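Local coordinates for protein CurH (Lyngbya majuscula, PDB 3KG7) that probably removes water from a beta-hydroxyacyl intermediate to leave an enoyl group, as the dehydratase domain of the CurH module in curacin polyketide biosynthesis, at residues C[39-44]-C[166-171]; C[51-56]-C[200-205]; C[183-188]-C[206-211]. One frame throughout, in Å; residues are numbered along the deposited sequence.

Interaction 1 of 3, residues C[39-44]-C[166-171]; sequences GDHRVY and PMLQAV
The two segments come closest at Asp40 and Met167, whose CA atoms are 5.9 Å apart, where the 3-10 turn leading into strand 41-43 meets the loop linking strands 162-164 and 171-176. The contact joins a segment from each half of the double hotdog fold. Asp40 makes the largest contribution: its CG lies anti to the carbonyl carbon (chi1 -79°), which sends the carboxylate to the start of the loop. There OD2 accepts a weak hydrogen bond from Met167 N at 3.3 Å (N-H...O angle 152°), while CD of the Pro166 ring comes to 3.6 Å from OD1 of Asp40. Selenomethionine Met167 crosses the Asp40 side chain obliquely, its CB 3.5 Å from Asp40 OD2. Leu168 packs against the Asp40-His41 backbone, its CG 3.4 Å from the backbone O of Asp40. His41, buried, follows the sequence pattern of the family's active-site histidine and touches Asp206, consistent with a His-Asp pair. Its CG is anti to the backbone N (chi1 -177°), and its ND1 is hydrogen-bonded to Val48 O. The imidazole meets the loop obliquely, with His41 CD2 4.0 Å from Leu168 CD1.

Interaction 2 of 3, residues C[51-56]-C[200-205]; sequences GVSYIA and IHPVLI
Helices 52-62 and 202-207 meet here, one from each hotdog half, near the middle of the double hotdog domain. The nearest backbone approach is Ser53 to Pro202, with CA atoms 4.1 Å apart, a separation that leaves room for only small groups at the crossing. Ser53 brings CB and OG up beside the Pro202 ring, OG standing 3.3 Å from Pro202 CB. That hydroxyl lies anti to the carbonyl carbon and is hydrogen-bonded to Pro50 O just ahead of its own helix, so the proline meets an oxygen that already has a partner. One turn on, Ala56 points its methyl into the start of segment 200-205: its CB is 3.6 Å from Pro202 CD and 3.3 Å from Ile200 O. Val52 and Ile205 cross obliquely, CG2 of Val52 lying 3.7 Å from CG2 of Ile205. Because Ile205 CG1 is anti to its backbone N (chi1 -169°), its CD1 extends to Ile55 CG2, 4.3 Å away. His201 turns away from helix 52-62 and caps its own helix, ND1 accepting from Val203 N at 3.0 Å (N-H...N angle 159°). Trp37 meets the His201 ring edge-to-face, and Pro202 CD covers part of one ring face. Ser53 OG and His201 ND1 thus have partners within or just before their own helices, and the helices are held together mainly by apolar packing, with carbonyl oxygens also touched. Accepting through ND1 would, in a neutral ring, place the His201 proton on NE2.

Interaction 3 of 3, residues C[183-188]-C[206-211]; sequences LEIEVP and DACTRL
Leu183 opens the contact from strand 181-186, its CB pointing toward the end of helix 202-207 and the turn that follows. With CG anti to the carbonyl carbon (chi1 -70°), both methyls of the leucine reach Leu211, and one also reaches the Ala207 carbonyl. CD1 of Leu183 is 3.3 Å from Ala207 O and 3.7 Å from Leu211 CB, while CD2 of Leu183 meets CD2 of Leu211 at 3.7 Å, the two side chains crossing obliquely. Two residues along, as expected for a strand that alternates its faces, Ile185 points the same way. Its CD1 rests between Ala207 and Cys208, 4.0 Å from Ala207 CB and 4.1 Å from Cys208 SG. The surface these side chains meet is set by a type I beta turn from Ala207 to Arg210, in which Arg210 N is bonded to Ala207 O at 3.3 Å. Just before it, Asp206 O takes two donors, Thr209 N and Thr209 OG1, the hydroxyl at 2.7 Å. Arg210 extends away from the strand and lays one guanidinium face over Ala207 CA; NH1 is hydrogen-bonded to Leu168 O, and Tyr164 makes a cation-pi contact. Asp206 occupies the position of the dehydratase active-site aspartate in the family's sequence pattern, so Ala207 and Cys208 directly follow a probable catalytic residue in the chain. Strand 181-186 runs between 171-176 and 243-255: Val171 of the former touches Leu183, Phe244 of the latter touches Ile185 and Cys208, and Ile278 of strand 274-286 borders Cys208 too.

The three contacts lie close together, their centres 11 to 13 Å apart, and interaction 2 is nearest the centre of the chain at about 4 Å. Interactions 2 and 3 share helix 202-207, its beginning used by the first and its end by the second. Interaction 1 reaches both: Leu168 CD1 packs on Val203 CG2, and Ala170 O pairs with Glu186 N beside the strand of interaction 3. Along the chain, interaction 2 alternates with both 1 and 3, while 1 closes before 3 opens. Interactions 1 and 2 each join the two hotdog halves, while 3 stays within the second. His41 of interaction 1 touches Asp206, the first residue of 206-211, and the two are the probable active-site pair.

Interaction 1 of 3, residues C[39-44]-C[166-171]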
loop_
_atom_site.group_PDB
_atom_site.type_symbol
_atom_site.label_atom_id
_atom_site.label_comp_id
_atom_site.label_asym_id
_atom_site.label_seq_id
_atom_site.Cartn_x
_atom_site.Cartn_y
_atom_site.Cartn_z
ATOM N N GLY C 39 -24.710 6.948 -8.354
ATOM C CA GLY C 39 -26.147 6.892 -8.146
ATOM C C GLY C 39 -26.961 7.324 -9.346
ATOM O O GLY C 39 -28.152 7.039 -9.423
ATOM N N ASP C 40 -26.321 8.014 -10.287
ATOM C CA ASP C 40 -26.992 8.429 -11.517
ATOM C C ASP C 40 -26.606 7.582 -12.742
ATOM O O ASP C 40 -27.018 7.885 -13.866
ATOM C CB ASP C 40 -26.811 9.934 -11.759
ATOM C CG ASP C 40 -27.761 10.790 -10.911
ATOM O OD1 ASP C 40 -28.870 10.324 -10.545
ATOM O OD2 ASP C 40 -27.394 11.946 -10.613
ATOM N N HIS C 41 -25.819 6.527 -12.521
ATOM C CA HIS C 41 -25.590 5.496 -13.545
ATOM C C HIS C 41 -26.255 4.189 -13.104
ATOM O O HIS C 41 -25.619 3.325 -12.492
ATOM C CB HIS C 41 -24.094 5.283 -13.831
ATOM C CG HIS C 41 -23.834 4.284 -14.917
ATOM N ND1 HIS C 41 -23.565 2.957 -14.660
ATOM C CD2 HIS C 41 -23.835 4.412 -16.266
ATOM C CE1 HIS C 41 -23.399 2.313 -15.803
ATOM N NE2 HIS C 41 -23.554 3.175 -16.792
ATOM N N ARG C 42 -27.538 4.055 -13.421
ATOM C CA ARG C 42 -28.346 2.971 -12.882
ATOM C C ARG C 42 -28.630 1.886 -13.918
ATOM O O ARG C 42 -29.287 2.137 -14.941
ATOM C CB ARG C 42 -29.653 3.525 -12.291
ATOM C CG ARG C 42 -29.459 4.659 -11.274
ATOM C CD ARG C 42 -30.773 5.115 -10.624
ATOM N NE ARG C 42 -31.231 4.192 -9.579
ATOM C CZ ARG C 42 -30.822 4.204 -8.308
ATOM N NH1 ARG C 42 -29.932 5.092 -7.881
ATOM N NH2 ARG C 42 -31.301 3.313 -7.453
ATOM N N VAL C 43 -28.113 0.686 -13.650
ATOM C CA VAL C 43 -28.483 -0.515 -14.412
ATOM C C VAL C 43 -29.349 -1.421 -13.524
ATOM O O VAL C 43 -28.983 -1.720 -12.385
ATOM C CB VAL C 43 -27.250 -1.287 -14.944
ATOM C CG1 VAL C 43 -27.684 -2.387 -15.895
ATOM C CG2 VAL C 43 -26.295 -0.348 -15.658
ATOM N N TYR C 44 -30.495 -1.847 -14.048
ATOM C CA TYR C 44 -31.499 -2.577 -13.263
ATOM C C TYR C 44 -31.785 -1.844 -11.955
ATOM O O TYR C 44 -31.850 -2.449 -10.879
ATOM C CB TYR C 44 -31.060 -4.022 -12.999
ATOM C CG TYR C 44 -30.760 -4.793 -14.260
ATOM C CD1 TYR C 44 -31.792 -5.224 -15.096
ATOM C CD2 TYR C 44 -29.443 -5.084 -14.624
ATOM C CE1 TYR C 44 -31.523 -5.924 -16.260
ATOM C CE2 TYR C 44 -29.164 -5.789 -15.787
ATOM C CZ TYR C 44 -30.209 -6.206 -16.600
ATOM O OH TYR C 44 -29.939 -6.901 -17.756
ATOM N N PRO C 166 -29.025 12.888 -13.768
ATOM C CA PRO C 166 -28.500 14.249 -13.959
ATOM C C PRO C 166 -26.976 14.364 -14.081
ATOM O O PRO C 166 -26.474 15.180 -14.866
ATOM C CB PRO C 166 -28.976 14.974 -12.696
ATOM C CG PRO C 166 -30.256 14.327 -12.378
ATOM C CD PRO C 166 -30.098 12.871 -12.755
HETATM N N MSE C 167 -26.258 13.551 -13.310
HETATM C CA MSE C 167 -24.803 13.603 -13.248
HETATM C C MSE C 167 -24.133 12.786 -14.351
HETATM O O MSE C 167 -22.897 12.768 -14.455
HETATM C CB MSE C 167 -24.338 13.144 -11.874
HETATM C CG MSE C 167 -24.074 14.282 -10.927
HETATM SE SE MSE C 167 -23.894 13.681 -9.080
HETATM C CE MSE C 167 -25.539 14.427 -8.323
ATOM N N LEU C 168 -24.955 12.119 -15.161
ATOM C CA LEU C 168 -24.486 11.309 -16.285
ATOM C C LEU C 168 -24.949 11.880 -17.626
ATOM O O LEU C 168 -24.521 11.424 -18.690
ATOM C CB LEU C 168 -24.972 9.859 -16.144
ATOM C CG LEU C 168 -24.127 8.762 -15.471
ATOM C CD1 LEU C 168 -22.937 8.349 -16.322
ATOM C CD2 LEU C 168 -23.678 9.138 -14.079
ATOM N N GLN C 169 -25.818 12.885 -17.571
ATOM C CA GLN C 169 -26.383 13.484 -18.780
ATOM C C GLN C 169 -25.407 14.442 -19.453
ATOM O O GLN C 169 -25.554 15.666 -19.377
ATOM C CB GLN C 169 -27.716 14.155 -18.464
ATOM C CG GLN C 169 -28.852 13.151 -18.365
ATOM C CD GLN C 169 -30.057 13.686 -17.630
ATOM O OE1 GLN C 169 -29.934 14.498 -16.714
ATOM N NE2 GLN C 169 -31.235 13.221 -18.020
ATOM N N ALA C 170 -24.409 13.860 -20.114
ATOM C CA ALA C 170 -23.322 14.614 -20.741
ATOM C C ALA C 170 -23.537 14.821 -22.234
ATOM O O ALA C 170 -22.790 15.563 -22.870
ATOM C CB ALA C 170 -21.981 13.918 -20.492
ATOM N N VAL C 171 -24.549 14.163 -22.789
ATOM C CA VAL C 171 -24.815 14.240 -24.218
ATOM C C VAL C 171 -25.678 15.457 -24.547
ATOM O O VAL C 171 -26.898 15.448 -24.350
ATOM C CB VAL C 171 -25.474 12.953 -24.751
ATOM C CG1 VAL C 171 -25.572 12.998 -26.263
ATOM C CG2 VAL C 171 -24.695 11.726 -24.298
#

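Interaction 2 of 3, residues C[51-56]-C[200-205]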
loop_
_atom_site.group_PDB
_atom_site.type_symbol
_atom_site.label_atom_id
_atom_site.label_comp_id
_atom_site.label_asym_id
_atom_site.label_seq_id
_atom_site.Cartn_x
_atom_site.Cartn_y
_atom_site.Cartn_z
ATOM N N GLY C 51 -17.577 0.156 -16.720
ATOM C CA GLY C 51 -16.214 -0.332 -16.931
ATOM C C GLY C 51 -15.197 0.711 -17.343
ATOM O O GLY C 51 -14.082 0.735 -16.807
ATOM N N VAL C 52 -15.568 1.577 -18.285
ATOM C CA VAL C 52 -14.636 2.606 -18.775
ATOM C C VAL C 52 -14.069 3.539 -17.683
ATOM O O VAL C 52 -13.055 4.205 -17.901
ATOM C CB VAL C 52 -15.198 3.428 -19.975
ATOM C CG1 VAL C 52 -15.430 2.520 -21.184
ATOM C CG2 VAL C 52 -16.466 4.202 -19.593
ATOM N N SER C 53 -14.705 3.557 -16.512
ATOM C CA SER C 53 -14.232 4.346 -15.369
ATOM C C SER C 53 -12.826 3.965 -14.973
ATOM O O SER C 53 -12.024 4.819 -14.587
ATOM C CB SER C 53 -15.144 4.165 -14.158
ATOM O OG SER C 53 -16.483 4.435 -14.507
ATOM N N TYR C 54 -12.527 2.677 -15.057
ATOM C CA TYR C 54 -11.203 2.193 -14.680
ATOM C C TYR C 54 -10.130 2.660 -15.651
ATOM O O TYR C 54 -8.999 2.898 -15.242
ATOM C CB TYR C 54 -11.213 0.673 -14.500
ATOM C CG TYR C 54 -12.331 0.243 -13.582
ATOM C CD1 TYR C 54 -12.404 0.724 -12.278
ATOM C CD2 TYR C 54 -13.333 -0.618 -14.023
ATOM C CE1 TYR C 54 -13.446 0.354 -11.435
ATOM C CE2 TYR C 54 -14.362 -1.004 -13.184
ATOM C CZ TYR C 54 -14.416 -0.513 -11.898
ATOM O OH TYR C 54 -15.430 -0.891 -11.067
ATOM N N ILE C 55 -10.502 2.828 -16.922
ATOM C CA ILE C 55 -9.599 3.404 -17.904
ATOM C C ILE C 55 -9.309 4.838 -17.485
ATOM O O ILE C 55 -8.145 5.262 -17.458
ATOM C CB ILE C 55 -10.169 3.378 -19.343
ATOM C CG1 ILE C 55 -10.717 1.987 -19.694
ATOM C CG2 ILE C 55 -9.078 3.788 -20.341
ATOM C CD1 ILE C 55 -11.577 1.940 -20.946
ATOM N N ALA C 56 -10.373 5.569 -17.148
ATOM C CA ALA C 56 -10.271 6.927 -16.637
ATOM C C ALA C 56 -9.288 6.994 -15.486
ATOM O O ALA C 56 -8.399 7.850 -15.475
ATOM C CB ALA C 56 -11.618 7.405 -16.187
ATOM N N ILE C 200 -9.747 12.678 -18.085
ATOM C CA ILE C 200 -11.119 12.375 -18.506
ATOM C C ILE C 200 -11.872 11.667 -17.387
ATOM O O ILE C 200 -11.437 10.630 -16.885
ATOM C CB ILE C 200 -11.166 11.552 -19.816
ATOM C CG1 ILE C 200 -12.585 11.502 -20.391
ATOM C CG2 ILE C 200 -10.614 10.139 -19.615
ATOM C CD1 ILE C 200 -12.645 10.952 -21.813
ATOM N N HIS C 201 -12.992 12.249 -16.976
ATOM C CA HIS C 201 -13.813 11.652 -15.944
ATOM C C HIS C 201 -14.538 10.434 -16.492
ATOM O O HIS C 201 -14.957 10.444 -17.654
ATOM C CB HIS C 201 -14.836 12.654 -15.423
ATOM C CG HIS C 201 -15.536 12.196 -14.180
ATOM N ND1 HIS C 201 -16.710 11.470 -14.211
ATOM C CD2 HIS C 201 -15.205 12.328 -12.872
ATOM C CE1 HIS C 201 -17.080 11.190 -12.974
ATOM N NE2 HIS C 201 -16.184 11.697 -12.143
ATOM N N PRO C 202 -14.703 9.386 -15.656
ATOM C CA PRO C 202 -15.499 8.209 -15.998
ATOM C C PRO C 202 -16.762 8.519 -16.808
ATOM O O PRO C 202 -16.979 7.917 -17.857
ATOM C CB PRO C 202 -15.887 7.662 -14.633
ATOM C CG PRO C 202 -14.708 7.974 -13.770
ATOM C CD PRO C 202 -14.118 9.261 -14.306
ATOM N N VAL C 203 -17.573 9.463 -16.339
ATOM C CA VAL C 203 -18.809 9.838 -17.038
ATOM C C VAL C 203 -18.555 10.286 -18.481
ATOM O O VAL C 203 -19.220 9.823 -19.411
ATOM C CB VAL C 203 -19.574 10.910 -16.260
ATOM C CG1 VAL C 203 -20.691 11.514 -17.095
ATOM C CG2 VAL C 203 -20.114 10.315 -14.958
ATOM N N LEU C 204 -17.577 11.164 -18.667
ATOM C CA LEU C 204 -17.250 11.678 -19.993
ATOM C C LEU C 204 -16.783 10.584 -20.945
ATOM O O LEU C 204 -17.155 10.587 -22.121
ATOM C CB LEU C 204 -16.186 12.767 -19.893
ATOM C CG LEU C 204 -16.574 14.047 -19.157
ATOM C CD1 LEU C 204 -15.303 14.832 -18.784
ATOM C CD2 LEU C 204 -17.522 14.885 -19.997
ATOM N N ILE C 205 -15.958 9.660 -20.454
ATOM C CA ILE C 205 -15.531 8.556 -21.313
ATOM C C ILE C 205 -16.699 7.600 -21.547
ATOM O O ILE C 205 -16.828 7.033 -22.633
ATOM C CB ILE C 205 -14.193 7.853 -20.867
ATOM C CG1 ILE C 205 -13.701 6.897 -21.967
ATOM C CG2 ILE C 205 -14.322 7.166 -19.505
ATOM C CD1 ILE C 205 -12.314 6.308 -21.731
#

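Interaction 3 of 3, residues C[183-188]-C[206-211]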
loop_
_atom_site.group_PDB
_atom_site.type_symbol
_atom_site.label_atom_id
_atom_site.label_comp_id
_atom_site.label_asym_id
_atom_site.label_seq_id
_atom_site.Cartn_x
_atom_site.Cartn_y
_atom_site.Cartn_z
ATOM N N LEU C 183 -21.771 12.298 -31.467
ATOM C CA LEU C 183 -22.273 12.823 -30.193
ATOM C C LEU C 183 -21.528 14.092 -29.780
ATOM O O LEU C 183 -20.295 14.127 -29.787
ATOM C CB LEU C 183 -22.128 11.780 -29.075
ATOM C CG LEU C 183 -23.003 10.523 -29.062
ATOM C CD1 LEU C 183 -22.474 9.494 -28.073
ATOM C CD2 LEU C 183 -24.444 10.862 -28.742
ATOM N N GLU C 184 -22.278 15.132 -29.419
ATOM C CA GLU C 184 -21.692 16.331 -28.821
ATOM C C GLU C 184 -21.745 16.191 -27.303
ATOM O O GLU C 184 -22.828 16.066 -26.722
ATOM C CB GLU C 184 -22.429 17.593 -29.284
ATOM C CG GLU C 184 -21.845 18.903 -28.753
ATOM C CD GLU C 184 -22.549 20.136 -29.304
ATOM O OE1 GLU C 184 -22.582 20.308 -30.543
ATOM O OE2 GLU C 184 -23.064 20.939 -28.493
ATOM N N ILE C 185 -20.575 16.213 -26.670
ATOM C CA ILE C 185 -20.456 15.899 -25.249
ATOM C C ILE C 185 -19.891 17.071 -24.451
ATOM O O ILE C 185 -18.906 17.687 -24.861
ATOM C CB ILE C 185 -19.610 14.626 -25.044
ATOM C CG1 ILE C 185 -20.349 13.415 -25.619
ATOM C CG2 ILE C 185 -19.301 14.402 -23.576
ATOM C CD1 ILE C 185 -19.443 12.262 -25.989
ATOM N N GLU C 186 -20.533 17.368 -23.319
ATOM C CA GLU C 186 -20.122 18.434 -22.404
ATOM C C GLU C 186 -20.177 17.934 -20.955
ATOM O O GLU C 186 -20.754 16.880 -20.683
ATOM C CB GLU C 186 -21.020 19.670 -22.575
ATOM C CG GLU C 186 -22.464 19.483 -22.068
ATOM C CD GLU C 186 -23.247 20.789 -21.937
ATOM O OE1 GLU C 186 -22.625 21.856 -21.730
ATOM O OE2 GLU C 186 -24.496 20.742 -22.028
ATOM N N VAL C 187 -19.578 18.697 -20.040
ATOM C CA VAL C 187 -19.580 18.383 -18.611
ATOM C C VAL C 187 -20.972 18.658 -18.033
ATOM O O VAL C 187 -21.413 19.814 -18.026
ATOM C CB VAL C 187 -18.545 19.257 -17.842
ATOM C CG1 VAL C 187 -18.629 19.027 -16.324
ATOM C CG2 VAL C 187 -17.115 19.026 -18.367
ATOM N N PRO C 188 -21.673 17.609 -17.543
ATOM C CA PRO C 188 -22.993 17.848 -16.959
ATOM C C PRO C 188 -22.905 18.845 -15.812
ATOM O O PRO C 188 -22.010 18.742 -14.966
ATOM C CB PRO C 188 -23.408 16.467 -16.438
ATOM C CG PRO C 188 -22.621 15.505 -17.242
ATOM C CD PRO C 188 -21.307 16.181 -17.499
ATOM N N ASP C 206 -17.585 7.471 -20.563
ATOM C CA ASP C 206 -18.761 6.637 -20.773
ATOM C C ASP C 206 -19.675 7.196 -21.836
ATOM O O ASP C 206 -20.220 6.443 -22.632
ATOM C CB ASP C 206 -19.575 6.397 -19.513
ATOM C CG ASP C 206 -20.604 5.320 -19.729
ATOM O OD1 ASP C 206 -20.180 4.178 -20.019
ATOM O OD2 ASP C 206 -21.821 5.616 -19.672
ATOM N N ALA C 207 -19.840 8.514 -21.834
ATOM C CA ALA C 207 -20.678 9.199 -22.808
ATOM C C ALA C 207 -20.258 8.918 -24.246
ATOM O O ALA C 207 -21.089 8.887 -25.151
ATOM C CB ALA C 207 -20.666 10.675 -22.547
ATOM N N CYS C 208 -18.967 8.706 -24.456
ATOM C CA CYS C 208 -18.438 8.438 -25.795
ATOM C C CYS C 208 -18.990 7.159 -26.417
ATOM O O CYS C 208 -18.961 6.988 -27.644
ATOM C CB CYS C 208 -16.913 8.359 -25.737
ATOM S SG CYS C 208 -16.177 9.911 -25.233
ATOM N N THR C 209 -19.493 6.273 -25.561
ATOM C CA THR C 209 -19.815 4.919 -25.956
ATOM C C THR C 209 -21.308 4.759 -26.192
ATOM O O THR C 209 -21.781 3.659 -26.501
ATOM C CB THR C 209 -19.367 3.926 -24.878
ATOM O OG1 THR C 209 -20.232 4.038 -23.746
ATOM C CG2 THR C 209 -17.933 4.206 -24.445
ATOM N N ARG C 210 -22.040 5.866 -26.070
ATOM C CA ARG C 210 -23.503 5.834 -26.034
ATOM C C ARG C 210 -24.219 5.773 -27.390
ATOM O O ARG C 210 -25.440 5.631 -27.426
ATOM C CB ARG C 210 -24.039 7.011 -25.214
ATOM C CG ARG C 210 -23.819 6.873 -23.727
ATOM C CD ARG C 210 -24.245 8.120 -22.983
ATOM N NE ARG C 210 -23.707 8.136 -21.621
ATOM C CZ ARG C 210 -23.868 9.130 -20.747
ATOM N NH1 ARG C 210 -24.560 10.216 -21.069
ATOM N NH2 ARG C 210 -23.326 9.044 -19.541
ATOM N N LEU C 211 -23.482 5.883 -28.497
ATOM C CA LEU C 211 -24.123 5.891 -29.820
ATOM C C LEU C 211 -23.322 5.207 -30.926
ATOM O O LEU C 211 -22.092 5.316 -31.003
ATOM C CB LEU C 211 -24.506 7.317 -30.244
ATOM C CG LEU C 211 -25.275 7.547 -31.555
ATOM C CD1 LEU C 211 -26.664 6.913 -31.536
ATOM C CD2 LEU C 211 -25.379 9.030 -31.864
#